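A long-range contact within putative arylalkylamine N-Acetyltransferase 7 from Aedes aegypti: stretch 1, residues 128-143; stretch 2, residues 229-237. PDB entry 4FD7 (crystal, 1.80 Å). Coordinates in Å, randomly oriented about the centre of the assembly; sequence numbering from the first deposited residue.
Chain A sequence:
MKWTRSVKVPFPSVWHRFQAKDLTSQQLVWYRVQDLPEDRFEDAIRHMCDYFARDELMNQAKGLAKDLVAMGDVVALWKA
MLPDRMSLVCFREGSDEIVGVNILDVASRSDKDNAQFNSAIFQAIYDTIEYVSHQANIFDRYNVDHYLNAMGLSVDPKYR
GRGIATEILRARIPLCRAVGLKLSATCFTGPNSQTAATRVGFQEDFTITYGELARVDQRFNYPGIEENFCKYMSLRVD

Stretch 1 (128-143) TIEYVSHQANIFDRYN
Stretch 2, residues 229-237: FCKYMSLRV

Which polar contacts tie the stretches together? Tyr142 OH and Ser234 OG share a hydrogen bond of 2.7 Å, the serine oxygen lying near the plane of the tyrosine ring; chi1 is m (-73°) for Tyr142 and p (57°) for Ser234. A weak hydrogen bond joins Ser133 OG (chi1 t) to Tyr232 OH at 2.9 Å.

How do the backbones run? Helices 128-136 and 138-142 follow strand 229-236 in broadly the same N-to-C sense (49° and 42°), their axes approaching its axis to 8.4 and 11.4 Å. Asn137, with positive phi (59/41), separates them; the Arg141 side chain reaches back, NH1 donating a hydrogen bond to Ala136 O at 3.0 Å. Nearest CA pairs are Ala136-Tyr232 (6.3 Å), Ile138-Ser234 (8.2 Å) and Tyr142-Arg236 (9.3 Å).

What fills the interior? Strand alternation points Cys230, Tyr232 and Ser234 toward the helices. Of 517 Å² buried, Tyr232 (chi1 -140°, chi2 88°) gives most, 133 Å². Ser133 CA sits over one face of its ring, 3.7 Å from the Tyr232 centroid; small Ala136 brings CB to 3.4 Å from Tyr232 CD2. Branched Val132 (t) and Ile138 (m, m) supply apolar carbons: Val132 CG1 to Tyr232 CD1 3.6 Å, Val132 CG2 to Cys230 SG 3.9 Å, Ile138 CG1 to Tyr232 CE2 3.9 Å.

What lies at the C-terminal end? Exposed Arg236 brings its aliphatic CG to 3.8 Å from Tyr142 CE2.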

# COMPACT_ATOMS: atom_id res chain seq x y z
N THR A 128 -4.94 10.83 -9.37
CA THR A 128 -5.74 9.70 -9.88
C THR A 128 -6.28 8.86 -8.73
O THR A 128 -7.49 8.57 -8.65
CB THR A 128 -4.90 8.78 -10.78
OG1 THR A 128 -4.47 9.53 -11.92
CG2 THR A 128 -5.73 7.59 -11.24
N ILE A 129 -5.38 8.45 -7.84
CA ILE A 129 -5.79 7.69 -6.67
C ILE A 129 -6.81 8.51 -5.87
O ILE A 129 -7.81 7.98 -5.41
CB ILE A 129 -4.59 7.35 -5.76
CG1 ILE A 129 -3.66 6.37 -6.47
CG2 ILE A 129 -5.07 6.76 -4.44
CD1 ILE A 129 -2.20 6.54 -6.06
N GLU A 130 -6.55 9.79 -5.71
CA GLU A 130 -7.46 10.62 -4.91
C GLU A 130 -8.86 10.70 -5.52
O GLU A 130 -9.85 10.69 -4.79
CB GLU A 130 -6.87 12.01 -4.65
CG GLU A 130 -7.70 12.83 -3.66
CD GLU A 130 -8.15 12.02 -2.45
OE1 GLU A 130 -7.30 11.43 -1.75
OE2 GLU A 130 -9.38 11.98 -2.19
N TYR A 131 -8.93 10.81 -6.85
CA TYR A 131 -10.22 10.77 -7.55
C TYR A 131 -10.94 9.44 -7.25
O TYR A 131 -12.14 9.40 -6.89
CB TYR A 131 -10.03 10.95 -9.06
CG TYR A 131 -11.32 10.74 -9.83
CD1 TYR A 131 -12.26 11.76 -9.94
CD2 TYR A 131 -11.62 9.50 -10.40
CE1 TYR A 131 -13.46 11.55 -10.63
CE2 TYR A 131 -12.80 9.29 -11.07
CZ TYR A 131 -13.72 10.31 -11.18
OH TYR A 131 -14.90 10.09 -11.87
N VAL A 132 -10.20 8.35 -7.38
CA VAL A 132 -10.80 7.03 -7.16
C VAL A 132 -11.29 6.88 -5.71
O VAL A 132 -12.37 6.31 -5.44
CB VAL A 132 -9.80 5.95 -7.52
CG1 VAL A 132 -10.32 4.57 -7.14
CG2 VAL A 132 -9.50 6.02 -9.03
N SER A 133 -10.50 7.41 -4.78
CA SER A 133 -10.83 7.39 -3.35
C SER A 133 -12.09 8.19 -3.09
O SER A 133 -12.93 7.81 -2.27
CB SER A 133 -9.69 7.99 -2.54
OG SER A 133 -9.99 7.98 -1.15
N HIS A 134 -12.21 9.32 -3.77
CA HIS A 134 -13.36 10.20 -3.53
C HIS A 134 -14.63 9.54 -4.06
O HIS A 134 -15.67 9.57 -3.39
CB HIS A 134 -13.12 11.59 -4.12
CG HIS A 134 -14.13 12.60 -3.67
ND1 HIS A 134 -15.21 12.97 -4.44
CD2 HIS A 134 -14.22 13.32 -2.53
CE1 HIS A 134 -15.93 13.87 -3.79
NE2 HIS A 134 -15.35 14.10 -2.63
N GLN A 135 -14.54 8.92 -5.24
CA GLN A 135 -15.66 8.13 -5.76
C GLN A 135 -16.02 6.97 -4.83
O GLN A 135 -17.20 6.62 -4.73
CB GLN A 135 -15.36 7.60 -7.17
CG GLN A 135 -15.21 8.70 -8.19
CD GLN A 135 -16.48 9.50 -8.37
OE1 GLN A 135 -16.53 10.68 -8.06
NE2 GLN A 135 -17.53 8.85 -8.88
N ALA A 136 -15.03 6.40 -4.15
CA ALA A 136 -15.27 5.31 -3.20
C ALA A 136 -16.12 5.75 -1.99
O ALA A 136 -16.87 4.93 -1.42
CB ALA A 136 -13.96 4.69 -2.73
N ASN A 137 -15.97 7.01 -1.57
CA ASN A 137 -16.89 7.60 -0.60
C ASN A 137 -16.91 6.82 0.73
O ASN A 137 -17.96 6.64 1.36
CB ASN A 137 -18.28 7.67 -1.23
CG ASN A 137 -19.26 8.52 -0.46
OD1 ASN A 137 -18.88 9.40 0.34
ND2 ASN A 137 -20.54 8.29 -0.70
N ILE A 138 -15.72 6.40 1.17
CA ILE A 138 -15.57 5.49 2.31
C ILE A 138 -16.20 5.99 3.63
O ILE A 138 -16.90 5.23 4.33
CB ILE A 138 -14.07 5.14 2.52
CG1 ILE A 138 -13.51 4.44 1.28
CG2 ILE A 138 -13.89 4.27 3.74
CD1 ILE A 138 -14.14 3.05 1.02
N PHE A 139 -15.99 7.26 3.96
CA PHE A 139 -16.42 7.77 5.27
C PHE A 139 -17.92 7.77 5.41
O PHE A 139 -18.44 7.30 6.41
CB PHE A 139 -15.89 9.19 5.52
CG PHE A 139 -14.40 9.30 5.48
CD1 PHE A 139 -13.63 8.81 6.52
CD2 PHE A 139 -13.77 9.86 4.38
CE1 PHE A 139 -12.24 8.91 6.48
CE2 PHE A 139 -12.38 9.96 4.34
CZ PHE A 139 -11.62 9.47 5.39
N ASP A 140 -18.62 8.28 4.40
CA ASP A 140 -20.08 8.29 4.44
C ASP A 140 -20.69 6.90 4.26
O ASP A 140 -21.69 6.58 4.88
CB ASP A 140 -20.65 9.25 3.41
CG ASP A 140 -20.44 10.71 3.79
OD1 ASP A 140 -20.28 10.99 5.00
OD2 ASP A 140 -20.46 11.57 2.89
N ARG A 141 -20.09 6.08 3.40
CA ARG A 141 -20.60 4.74 3.16
C ARG A 141 -20.54 3.87 4.41
O ARG A 141 -21.45 3.08 4.66
CB ARG A 141 -19.84 4.06 2.03
CG ARG A 141 -20.46 4.33 0.67
CD ARG A 141 -19.73 3.61 -0.44
NE ARG A 141 -19.63 2.17 -0.22
CZ ARG A 141 -18.49 1.49 -0.24
NH1 ARG A 141 -17.35 2.13 -0.48
NH2 ARG A 141 -18.48 0.18 -0.03
N TYR A 142 -19.48 4.02 5.19
CA TYR A 142 -19.36 3.22 6.40
C TYR A 142 -19.67 3.98 7.69
O TYR A 142 -19.65 3.38 8.78
CB TYR A 142 -17.97 2.61 6.49
CG TYR A 142 -17.71 1.47 5.52
CD1 TYR A 142 -16.98 1.67 4.36
CD2 TYR A 142 -18.16 0.19 5.81
CE1 TYR A 142 -16.72 0.60 3.49
CE2 TYR A 142 -17.92 -0.86 4.95
CZ TYR A 142 -17.20 -0.66 3.80
OH TYR A 142 -16.96 -1.75 2.96
N ASN A 143 -19.95 5.27 7.58
CA ASN A 143 -20.19 6.13 8.74
C ASN A 143 -19.02 6.03 9.71
O ASN A 143 -19.20 5.71 10.89
CB ASN A 143 -21.50 5.77 9.45
CG ASN A 143 -21.94 6.84 10.45
OD1 ASN A 143 -21.73 8.02 10.21
ND2 ASN A 143 -22.54 6.42 11.56
N PHE A 229 -7.99 -2.43 -14.73
CA PHE A 229 -8.83 -1.76 -13.76
C PHE A 229 -8.04 -1.18 -12.58
O PHE A 229 -7.03 -1.74 -12.15
CB PHE A 229 -9.93 -2.70 -13.27
CG PHE A 229 -11.09 -2.82 -14.22
CD1 PHE A 229 -11.07 -3.74 -15.25
CD2 PHE A 229 -12.19 -1.99 -14.09
CE1 PHE A 229 -12.14 -3.83 -16.12
CE2 PHE A 229 -13.26 -2.08 -14.96
CZ PHE A 229 -13.23 -3.01 -15.98
N CYS A 230 -8.51 -0.04 -12.08
CA CYS A 230 -8.03 0.59 -10.86
C CYS A 230 -9.18 0.43 -9.89
O CYS A 230 -10.31 0.87 -10.18
CB CYS A 230 -7.77 2.07 -11.13
SG CYS A 230 -7.07 3.01 -9.76
N LYS A 231 -8.94 -0.24 -8.76
CA LYS A 231 -10.05 -0.54 -7.86
C LYS A 231 -9.84 -0.04 -6.44
O LYS A 231 -8.85 -0.39 -5.82
CB LYS A 231 -10.30 -2.05 -7.81
CG LYS A 231 -10.62 -2.70 -9.14
CD LYS A 231 -11.07 -4.14 -8.96
CE LYS A 231 -11.20 -4.87 -10.29
NZ LYS A 231 -11.66 -6.28 -10.11
N TYR A 232 -10.82 0.68 -5.91
CA TYR A 232 -10.79 1.05 -4.50
C TYR A 232 -11.53 -0.08 -3.77
O TYR A 232 -12.66 -0.42 -4.12
CB TYR A 232 -11.46 2.40 -4.24
CG TYR A 232 -10.72 3.23 -3.21
CD1 TYR A 232 -9.69 4.08 -3.59
CD2 TYR A 232 -11.05 3.15 -1.87
CE1 TYR A 232 -9.02 4.84 -2.66
CE2 TYR A 232 -10.37 3.90 -0.92
CZ TYR A 232 -9.36 4.74 -1.33
OH TYR A 232 -8.68 5.50 -0.39
N MET A 233 -10.87 -0.68 -2.78
CA MET A 233 -11.40 -1.85 -2.07
C MET A 233 -11.32 -1.65 -0.56
O MET A 233 -10.39 -0.99 -0.04
CB MET A 233 -10.67 -3.13 -2.51
CG MET A 233 -10.63 -3.34 -4.02
SD MET A 233 -9.62 -4.78 -4.44
CE MET A 233 -10.68 -6.09 -3.83
N SER A 234 -12.30 -2.20 0.15
CA SER A 234 -12.40 -1.99 1.61
C SER A 234 -12.60 -3.27 2.43
O SER A 234 -13.20 -4.24 1.98
CB SER A 234 -13.50 -0.96 1.93
OG SER A 234 -14.77 -1.33 1.41
N LEU A 235 -12.10 -3.24 3.66
CA LEU A 235 -12.15 -4.39 4.55
C LEU A 235 -12.55 -3.96 5.95
O LEU A 235 -11.82 -3.21 6.60
CB LEU A 235 -10.78 -5.07 4.61
CG LEU A 235 -10.60 -6.27 5.53
CD1 LEU A 235 -11.37 -7.48 5.00
CD2 LEU A 235 -9.11 -6.58 5.68
N ARG A 236 -13.70 -4.45 6.41
CA ARG A 236 -14.09 -4.26 7.81
C ARG A 236 -13.42 -5.29 8.68
O ARG A 236 -13.48 -6.50 8.41
CB ARG A 236 -15.61 -4.35 7.98
CG ARG A 236 -16.35 -3.10 7.58
CD ARG A 236 -17.76 -3.09 8.16
NE ARG A 236 -17.81 -2.82 9.60
CZ ARG A 236 -18.95 -2.62 10.25
NH1 ARG A 236 -20.10 -2.68 9.59
NH2 ARG A 236 -18.94 -2.37 11.55
N VAL A 237 -12.77 -4.82 9.73
CA VAL A 237 -12.05 -5.70 10.61
C VAL A 237 -12.90 -5.88 11.86
O VAL A 237 -14.05 -5.43 11.87
CB VAL A 237 -10.66 -5.16 10.94
CG1 VAL A 237 -9.94 -4.79 9.64
CG2 VAL A 237 -10.75 -3.95 11.86